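PDB 6L6J: Oxidored_FMN domain-containing protein from [Pseudomonas] geniculata N1, which probably oxidises the amine of 6-hydroxypseudooxynicotine, a nicotine-derived compound, by means of a flavin mononucleotide and a [4Fe-4S] cluster. Local coordinates for residues G268-Q278 / V296-A304; E430-W439 / Y532-R543. All blocks are in the same frame, centred on the assembly; numbering follows the deposited sequence.

Interaction 1. Residues G268-Q278 / V296-A304; sequences GSSRFFEEGQQ and VGRFTSPDA. With FMN (flavin mononucleotide), chain B.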
# COMPACT_ATOMS: atom_id res chain seq x y z
N GLY A 268 3.35 3.21 7.08
CA GLY A 268 2.30 3.92 7.82
C GLY A 268 1.22 4.49 6.91
O GLY A 268 1.50 5.39 6.16
N SER A 269 -0.02 4.00 7.04
CA SER A 269 -1.22 4.51 6.32
C SER A 269 -1.39 6.01 6.58
O SER A 269 -1.06 6.44 7.69
CB SER A 269 -2.44 3.77 6.76
OG SER A 269 -3.59 4.59 6.60
N SER A 270 -1.91 6.76 5.60
CA SER A 270 -2.15 8.23 5.69
C SER A 270 -3.18 8.57 6.78
O SER A 270 -3.17 9.73 7.25
CB SER A 270 -2.53 8.83 4.36
OG SER A 270 -3.88 8.54 4.01
N ARG A 271 -4.05 7.62 7.17
CA ARG A 271 -4.98 7.77 8.33
C ARG A 271 -4.22 8.06 9.66
O ARG A 271 -4.84 8.55 10.62
CB ARG A 271 -5.87 6.52 8.48
CG ARG A 271 -7.05 6.48 7.51
CD ARG A 271 -8.25 5.76 8.04
NE ARG A 271 -8.11 4.32 7.99
CZ ARG A 271 -8.98 3.43 8.47
NH1 ARG A 271 -10.09 3.83 9.10
NH2 ARG A 271 -8.75 2.14 8.31
N PHE A 272 -2.92 7.75 9.75
CA PHE A 272 -2.21 7.76 11.05
C PHE A 272 -0.80 8.35 10.94
O PHE A 272 -0.26 8.75 11.99
CB PHE A 272 -2.21 6.34 11.61
CG PHE A 272 -3.59 5.79 11.89
CD1 PHE A 272 -4.36 6.31 12.93
CD2 PHE A 272 -4.13 4.78 11.10
CE1 PHE A 272 -5.63 5.81 13.19
CE2 PHE A 272 -5.40 4.28 11.36
CZ PHE A 272 -6.15 4.80 12.40
N PHE A 273 -0.20 8.42 9.74
CA PHE A 273 1.15 9.02 9.55
C PHE A 273 1.06 10.09 8.47
O PHE A 273 0.10 10.03 7.74
CB PHE A 273 2.14 7.89 9.26
CG PHE A 273 2.18 6.81 10.31
CD1 PHE A 273 1.19 5.83 10.36
CD2 PHE A 273 3.20 6.75 11.25
CE1 PHE A 273 1.23 4.83 11.32
CE2 PHE A 273 3.23 5.75 12.22
CZ PHE A 273 2.24 4.79 12.25
N GLU A 274 1.99 11.06 8.44
CA GLU A 274 2.24 11.95 7.26
C GLU A 274 3.72 11.83 6.86
O GLU A 274 4.44 11.02 7.47
CB GLU A 274 1.80 13.40 7.52
CG GLU A 274 1.49 14.26 6.25
CD GLU A 274 0.42 13.82 5.24
OE1 GLU A 274 -0.14 12.70 5.37
OE2 GLU A 274 0.14 14.57 4.31
N GLU A 275 4.13 12.58 5.84
CA GLU A 275 5.49 12.54 5.23
C GLU A 275 6.60 12.62 6.28
O GLU A 275 6.49 13.37 7.22
CB GLU A 275 5.70 13.71 4.28
CG GLU A 275 5.11 13.47 2.91
CD GLU A 275 5.68 14.43 1.90
OE1 GLU A 275 6.85 14.20 1.42
OE2 GLU A 275 4.96 15.42 1.61
N GLY A 276 7.67 11.88 6.03
CA GLY A 276 8.91 11.94 6.82
C GLY A 276 8.63 11.82 8.30
O GLY A 276 9.23 12.58 9.04
N GLN A 277 7.73 10.91 8.67
CA GLN A 277 7.35 10.59 10.08
C GLN A 277 8.51 9.83 10.75
O GLN A 277 8.56 9.83 12.01
CB GLN A 277 6.03 9.80 10.15
CG GLN A 277 6.06 8.44 9.45
CD GLN A 277 6.47 7.24 10.30
OE1 GLN A 277 6.74 7.37 11.51
NE2 GLN A 277 6.55 6.06 9.64
N GLN A 278 9.41 9.22 9.97
CA GLN A 278 10.50 8.36 10.49
C GLN A 278 11.70 9.22 10.87
O GLN A 278 12.62 8.69 11.54
CB GLN A 278 10.95 7.31 9.48
CG GLN A 278 9.82 6.44 8.94
CD GLN A 278 10.32 5.07 8.52
OE1 GLN A 278 11.52 4.79 8.55
NE2 GLN A 278 9.41 4.20 8.12
N VAL A 296 13.15 6.34 4.36
CA VAL A 296 11.82 6.42 3.70
C VAL A 296 10.92 7.30 4.56
O VAL A 296 11.16 7.41 5.77
CB VAL A 296 11.25 5.00 3.48
CG1 VAL A 296 12.13 4.19 2.52
CG2 VAL A 296 11.09 4.25 4.80
N GLY A 297 9.92 7.94 3.94
CA GLY A 297 8.93 8.76 4.67
C GLY A 297 7.73 9.07 3.81
O GLY A 297 7.20 10.17 3.90
N ARG A 298 7.31 8.13 2.99
CA ARG A 298 6.23 8.35 1.99
C ARG A 298 6.51 9.67 1.25
O ARG A 298 5.56 10.46 1.06
CB ARG A 298 4.86 8.34 2.66
CG ARG A 298 3.76 7.76 1.79
CD ARG A 298 2.42 8.45 1.95
NE ARG A 298 2.01 8.53 3.34
CZ ARG A 298 1.37 9.55 3.90
NH1 ARG A 298 0.98 10.58 3.17
NH2 ARG A 298 1.10 9.52 5.19
N PHE A 299 7.76 9.87 0.83
CA PHE A 299 8.25 11.16 0.27
C PHE A 299 7.53 11.41 -1.06
O PHE A 299 7.60 10.56 -1.96
CB PHE A 299 9.77 11.15 0.18
CG PHE A 299 10.49 11.13 1.51
CD1 PHE A 299 10.22 12.09 2.48
CD2 PHE A 299 11.47 10.19 1.77
CE1 PHE A 299 10.92 12.09 3.68
CE2 PHE A 299 12.17 10.20 2.96
CZ PHE A 299 11.89 11.15 3.92
N THR A 300 6.86 12.56 -1.17
CA THR A 300 6.03 12.99 -2.33
C THR A 300 6.34 14.45 -2.71
O THR A 300 6.24 14.76 -3.91
CB THR A 300 4.54 12.86 -2.02
OG1 THR A 300 4.37 11.67 -1.24
CG2 THR A 300 3.70 12.82 -3.28
N SER A 301 6.58 15.31 -1.71
CA SER A 301 6.99 16.73 -1.86
C SER A 301 8.46 16.80 -2.24
O SER A 301 9.34 16.40 -1.47
CB SER A 301 6.74 17.52 -0.59
OG SER A 301 7.23 18.87 -0.72
N PRO A 302 8.77 17.35 -3.44
CA PRO A 302 10.16 17.55 -3.85
C PRO A 302 10.96 18.44 -2.89
O PRO A 302 12.15 18.20 -2.75
CB PRO A 302 10.06 18.22 -5.23
CG PRO A 302 8.65 17.91 -5.71
CD PRO A 302 7.81 17.81 -4.45
N ASP A 303 10.30 19.42 -2.25
CA ASP A 303 10.92 20.37 -1.28
C ASP A 303 11.23 19.67 0.05
O ASP A 303 12.27 19.98 0.67
CB ASP A 303 10.04 21.60 -1.13
CG ASP A 303 9.86 22.34 -2.44
OD1 ASP A 303 10.83 22.38 -3.23
OD2 ASP A 303 8.77 22.87 -2.69
N ALA A 304 10.39 18.72 0.45
CA ALA A 304 10.64 17.86 1.62
C ALA A 304 11.92 17.06 1.35
O ALA A 304 12.77 16.95 2.30
CB ALA A 304 9.45 16.95 1.87
N1 FMN B . 10.21 -3.75 2.89
C2 FMN B . 11.12 -4.77 2.86
O2 FMN B . 12.17 -4.62 3.50
N3 FMN B . 10.99 -5.91 2.16
C4 FMN B . 9.89 -6.13 1.42
O4 FMN B . 9.76 -7.17 0.78
C4A FMN B . 8.82 -5.09 1.41
N5 FMN B . 7.68 -5.26 0.69
C5A FMN B . 6.78 -4.25 0.65
C6 FMN B . 5.65 -4.38 -0.15
C7 FMN B . 4.73 -3.35 -0.20
C7M FMN B . 3.51 -3.53 -1.01
C8 FMN B . 4.96 -2.10 0.55
C8M FMN B . 3.96 -0.98 0.54
C9 FMN B . 6.07 -1.96 1.34
C9A FMN B . 7.01 -2.98 1.42
N10 FMN B . 8.17 -2.83 2.18
C10 FMN B . 9.07 -3.86 2.19
C1' FMN B . 8.47 -1.59 2.97
C2' FMN B . 9.04 -0.51 2.07
O2' FMN B . 10.31 -0.96 1.64
C3' FMN B . 9.20 0.81 2.77
O3' FMN B . 10.18 0.66 3.80
C4' FMN B . 7.91 1.37 3.37
O4' FMN B . 6.82 1.21 2.44
C5' FMN B . 8.09 2.82 3.79
O5' FMN B . 8.39 3.58 2.63
P FMN B . 7.22 4.34 1.81
O1P FMN B . 6.64 5.36 2.76
O2P FMN B . 7.97 4.92 0.65
O3P FMN B . 6.23 3.25 1.42
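Arg298 reaches from the flavin phosphate into the loop 268-278. Its backbone N gives a weak hydrogen bond to FMN O1P, and CB and CG run past the same oxygen, CB at 3.5 Å. Bends at chi2 and chi3 (-52°) then turn the chain away from the phosphate, carrying the guanidinium over to the other segment. NE lies 4.3 Å from Gly268 O, which sits at the guanidinium edge and is itself held by Arg321. NH1 donates to Glu274 OE1 at 3.3 Å, a salt bridge that lies in the guanidinium plane but meets the carboxylate from above; the two planes are 71° apart. Glu274 has a second cationic partner, Arg441, on its OE2. NH2 approaches Phe273 O at 2.8 Å, though the bent angle makes this bond weak, and Ser270 CB lies over one guanidinium face. The setting is the C-terminal end of a TIM barrel: Val296, by the barrel strand, packs on FMN O5', and the loop behind it delivers Arg298 to the cofactor. Gly276 and Gly297, lacking side chains, bring their CA atoms to 3.8 Å, and Gly276 N donates to Gly297 O at 2.8 Å. Glu275 suits its place because its extended chain brings a carboxylate to the backbone just before helix 302-310. Its OE1 accepts from Thr300 N at 3.1 Å, nearly straight, and more weakly from Ser301 N. Ser301 itself is the N-cap, its OG taking a weak bond from Ala304 N at 3.4 Å.

Interaction 2. Residues E430-W439 / Y532-R543; sequences ERRLPRLSAW and YMAAVVADRLAR. With SO4 (sulfate ion), chain E.
Tyr532 and Trp439 meet in a T-shaped pair: the Trp439 edge, led by CZ3, points at one face of the Tyr532 ring, with planes 73° apart and centroids 4.8 Å apart. Leu436 helps to hold this pair, for its CD2 sits over the centre of the indole face while CD1 touches Tyr532 CE2. Glu430 OE1 comes to the edge of the phenol ring, near its plane, on a chain that crosses the tyrosine at about a right angle. Tyr532 OH donates to Glu430 OE1 at 2.6 Å on the syn side of the carboxylate, while OE2 is bridged to Arg426, an ADP-binding residue. Beyond Tyr532, on helix 533-542, the contact turns apolar. Val536, with CG1 anti to its backbone N (chi1 174°), lays that compact methyl against Leu433 CB at 3.5 Å and against Pro434 O. Pro434, a rigid ring suited to the second position of the type II turn 433-436, rests CG and CD on the aliphatic part of Arg540; its CB lies over the centre of the Arg543 guanidinium face, 3.5 Å from CZ. Asp539 OD2 accepts from Arg435 NH1 at 3.1 Å, in the guanidinium plane; Arg435 NE is hydrogen-bonded to Arg271 O. Within 532-543, Arg543 NE, four residues on, holds Asp539 OD1 at 2.6 Å and positions the carboxylate for Arg435. The contact thus joins the Rossmann-like nucleotide-binding part to the second alpha/beta domain. With Arg435 NH1 and Arg543 NH2 3.7 Å apart, the two positive charges probably keep Asp539 ionised, and the shared carboxylate ties turn to helix.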
# COMPACT_ATOMS: atom_id res chain seq x y z
N GLU A 430 -16.31 11.93 1.52
CA GLU A 430 -15.38 10.98 2.20
C GLU A 430 -14.10 11.70 2.63
O GLU A 430 -13.65 11.44 3.77
CB GLU A 430 -15.01 9.77 1.32
CG GLU A 430 -16.03 8.66 1.32
CD GLU A 430 -15.52 7.32 0.80
OE1 GLU A 430 -14.45 6.88 1.25
OE2 GLU A 430 -16.19 6.73 -0.06
N ARG A 431 -13.53 12.54 1.76
CA ARG A 431 -12.22 13.22 2.02
C ARG A 431 -12.34 14.18 3.21
O ARG A 431 -11.29 14.48 3.79
CB ARG A 431 -11.70 14.01 0.80
CG ARG A 431 -12.42 15.32 0.54
CD ARG A 431 -12.04 15.93 -0.79
NE ARG A 431 -10.63 16.32 -0.83
CZ ARG A 431 -9.97 16.72 -1.92
NH1 ARG A 431 -10.58 16.78 -3.10
NH2 ARG A 431 -8.69 17.03 -1.83
N ARG A 432 -13.56 14.60 3.56
CA ARG A 432 -13.87 15.50 4.71
C ARG A 432 -14.14 14.72 6.01
O ARG A 432 -14.30 15.39 7.05
CB ARG A 432 -15.08 16.38 4.37
CG ARG A 432 -14.76 17.52 3.41
CD ARG A 432 -16.01 17.95 2.70
NE ARG A 432 -15.84 19.19 1.97
CZ ARG A 432 -15.43 19.31 0.70
NH1 ARG A 432 -15.09 18.25 -0.01
NH2 ARG A 432 -15.34 20.51 0.15
N LEU A 433 -14.21 13.39 5.97
CA LEU A 433 -14.33 12.55 7.20
C LEU A 433 -12.97 12.46 7.87
O LEU A 433 -11.93 12.51 7.21
CB LEU A 433 -14.84 11.15 6.84
CG LEU A 433 -16.28 11.06 6.37
CD1 LEU A 433 -16.59 9.63 5.95
CD2 LEU A 433 -17.25 11.53 7.44
N PRO A 434 -12.90 12.28 9.21
CA PRO A 434 -11.62 12.26 9.91
C PRO A 434 -10.67 11.18 9.36
O PRO A 434 -11.07 10.04 9.19
CB PRO A 434 -11.99 11.96 11.37
CG PRO A 434 -13.43 12.37 11.48
CD PRO A 434 -14.03 12.04 10.12
N ARG A 435 -9.45 11.63 9.08
CA ARG A 435 -8.20 10.92 8.69
C ARG A 435 -8.29 10.33 7.28
O ARG A 435 -7.35 9.64 6.90
CB ARG A 435 -7.64 10.02 9.80
CG ARG A 435 -8.44 8.81 10.24
CD ARG A 435 -8.38 8.63 11.75
NE ARG A 435 -7.05 8.84 12.28
CZ ARG A 435 -6.72 9.03 13.55
NH1 ARG A 435 -7.64 8.99 14.49
NH2 ARG A 435 -5.46 9.22 13.89
N LEU A 436 -9.24 10.81 6.47
CA LEU A 436 -9.40 10.39 5.05
C LEU A 436 -9.03 11.54 4.11
O LEU A 436 -9.39 11.47 2.95
CB LEU A 436 -10.85 9.96 4.81
CG LEU A 436 -11.26 8.59 5.34
CD1 LEU A 436 -12.50 8.14 4.59
CD2 LEU A 436 -10.15 7.56 5.21
N SER A 437 -8.31 12.53 4.59
CA SER A 437 -8.01 13.79 3.86
C SER A 437 -7.16 13.51 2.62
O SER A 437 -7.55 14.01 1.54
CB SER A 437 -7.36 14.80 4.74
OG SER A 437 -7.31 16.03 4.08
N ALA A 438 -6.03 12.81 2.78
CA ALA A 438 -5.08 12.46 1.69
C ALA A 438 -5.79 11.77 0.50
O ALA A 438 -5.28 11.87 -0.60
CB ALA A 438 -3.99 11.58 2.22
N TRP A 439 -6.91 11.08 0.71
CA TRP A 439 -7.59 10.31 -0.38
C TRP A 439 -8.19 11.28 -1.41
O TRP A 439 -8.57 10.81 -2.49
CB TRP A 439 -8.62 9.31 0.16
CG TRP A 439 -8.04 8.27 1.08
CD1 TRP A 439 -6.85 8.31 1.77
CD2 TRP A 439 -8.66 7.04 1.46
NE1 TRP A 439 -6.69 7.18 2.53
CE2 TRP A 439 -7.79 6.39 2.37
CE3 TRP A 439 -9.87 6.43 1.13
CZ2 TRP A 439 -8.11 5.17 2.96
CZ3 TRP A 439 -10.20 5.23 1.72
CH2 TRP A 439 -9.32 4.61 2.62
N TYR A 532 -12.92 0.61 6.33
CA TYR A 532 -12.67 1.88 7.07
C TYR A 532 -13.95 2.66 7.38
O TYR A 532 -13.92 3.47 8.30
CB TYR A 532 -11.76 2.78 6.22
CG TYR A 532 -12.37 3.19 4.91
CD1 TYR A 532 -12.21 2.41 3.78
CD2 TYR A 532 -13.10 4.36 4.78
CE1 TYR A 532 -12.72 2.78 2.55
CE2 TYR A 532 -13.63 4.75 3.56
CZ TYR A 532 -13.44 3.96 2.44
OH TYR A 532 -13.97 4.35 1.24
N MET A 533 -15.03 2.49 6.62
CA MET A 533 -16.18 3.42 6.67
C MET A 533 -16.81 3.45 8.07
O MET A 533 -17.20 4.53 8.53
CB MET A 533 -17.27 3.07 5.66
CG MET A 533 -18.46 4.02 5.70
SD MET A 533 -18.02 5.78 5.62
CE MET A 533 -17.95 6.03 3.84
N ALA A 534 -16.90 2.32 8.74
CA ALA A 534 -17.53 2.25 10.07
C ALA A 534 -16.57 2.81 11.12
O ALA A 534 -17.07 3.49 12.04
CB ALA A 534 -17.97 0.84 10.40
N ALA A 535 -15.27 2.51 11.02
CA ALA A 535 -14.26 2.99 12.00
C ALA A 535 -14.18 4.51 11.86
O ALA A 535 -13.99 5.22 12.89
CB ALA A 535 -12.91 2.35 11.82
N VAL A 536 -14.34 5.00 10.65
CA VAL A 536 -14.23 6.45 10.36
C VAL A 536 -15.46 7.17 10.94
O VAL A 536 -15.28 8.26 11.50
CB VAL A 536 -14.00 6.71 8.85
CG1 VAL A 536 -14.02 8.19 8.50
CG2 VAL A 536 -12.68 6.10 8.40
N VAL A 537 -16.66 6.58 10.84
CA VAL A 537 -17.89 7.26 11.34
C VAL A 537 -17.78 7.29 12.87
O VAL A 537 -17.99 8.36 13.44
CB VAL A 537 -19.22 6.67 10.83
CG1 VAL A 537 -19.30 6.66 9.32
CG2 VAL A 537 -19.50 5.30 11.36
N ALA A 538 -17.34 6.19 13.47
CA ALA A 538 -17.11 6.06 14.93
C ALA A 538 -16.27 7.25 15.40
O ALA A 538 -16.70 7.99 16.29
CB ALA A 538 -16.43 4.75 15.24
N ASP A 539 -15.11 7.44 14.75
CA ASP A 539 -14.15 8.52 15.05
C ASP A 539 -14.88 9.86 14.97
O ASP A 539 -14.83 10.61 15.94
CB ASP A 539 -12.95 8.48 14.11
CG ASP A 539 -11.70 9.11 14.71
OD1 ASP A 539 -11.81 10.24 15.23
OD2 ASP A 539 -10.66 8.45 14.70
N ARG A 540 -15.53 10.12 13.84
CA ARG A 540 -16.32 11.36 13.59
C ARG A 540 -17.27 11.59 14.76
O ARG A 540 -17.38 12.74 15.22
CB ARG A 540 -17.09 11.22 12.28
CG ARG A 540 -17.96 12.41 11.93
CD ARG A 540 -17.12 13.55 11.41
NE ARG A 540 -17.98 14.65 10.98
CZ ARG A 540 -18.31 15.71 11.73
NH1 ARG A 540 -17.82 15.84 12.97
NH2 ARG A 540 -19.11 16.63 11.21
N LEU A 541 -17.94 10.52 15.22
CA LEU A 541 -19.04 10.58 16.21
C LEU A 541 -18.47 10.79 17.61
O LEU A 541 -19.08 11.56 18.40
CB LEU A 541 -19.83 9.28 16.16
CG LEU A 541 -20.76 9.09 14.97
CD1 LEU A 541 -21.18 7.64 14.88
CD2 LEU A 541 -21.98 10.00 15.07
N ALA A 542 -17.39 10.10 17.96
CA ALA A 542 -16.76 10.28 19.29
C ALA A 542 -16.31 11.76 19.40
O ALA A 542 -16.60 12.42 20.44
CB ALA A 542 -15.64 9.29 19.50
N ARG A 543 -15.72 12.29 18.33
CA ARG A 543 -15.21 13.68 18.26
C ARG A 543 -16.34 14.71 18.28
O ARG A 543 -16.02 15.86 18.43
CB ARG A 543 -14.43 13.92 16.95
CG ARG A 543 -13.10 13.21 16.88
CD ARG A 543 -12.39 13.70 15.65
NE ARG A 543 -11.39 12.77 15.15
CZ ARG A 543 -10.43 13.07 14.29
NH1 ARG A 543 -10.34 14.31 13.84
NH2 ARG A 543 -9.57 12.14 13.91
S SO4 E . -16.52 22.85 3.41
O1 SO4 E . -15.56 23.72 2.73
O2 SO4 E . -16.78 21.65 2.60
O3 SO4 E . -15.96 22.45 4.70
O4 SO4 E . -17.76 23.58 3.63

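In the fold
Following the chain from the N terminus, interaction 1 closes first, a short loop of 17 residues within the FMN-binding barrel: the chain returns at 296-304 to the segment 268-278 that follows helix 263-266. The chain then passes the iron-sulfur cysteines and enters the Rossmann-like domain, where interaction 2 opens; its 92-residue loop ends on helix 533-542. The two are in series, neither nested nor crossing, with centres about 19 Å apart, yet they touch. Arg271 O of segment 268-278 probably accepts a hydrogen bond from Arg435 NE, 2.8 Å away, and Arg271 also packs on Tyr532. Barrel, nucleotide-binding domain and second alpha/beta domain therefore meet here, near the iron-sulfur cluster.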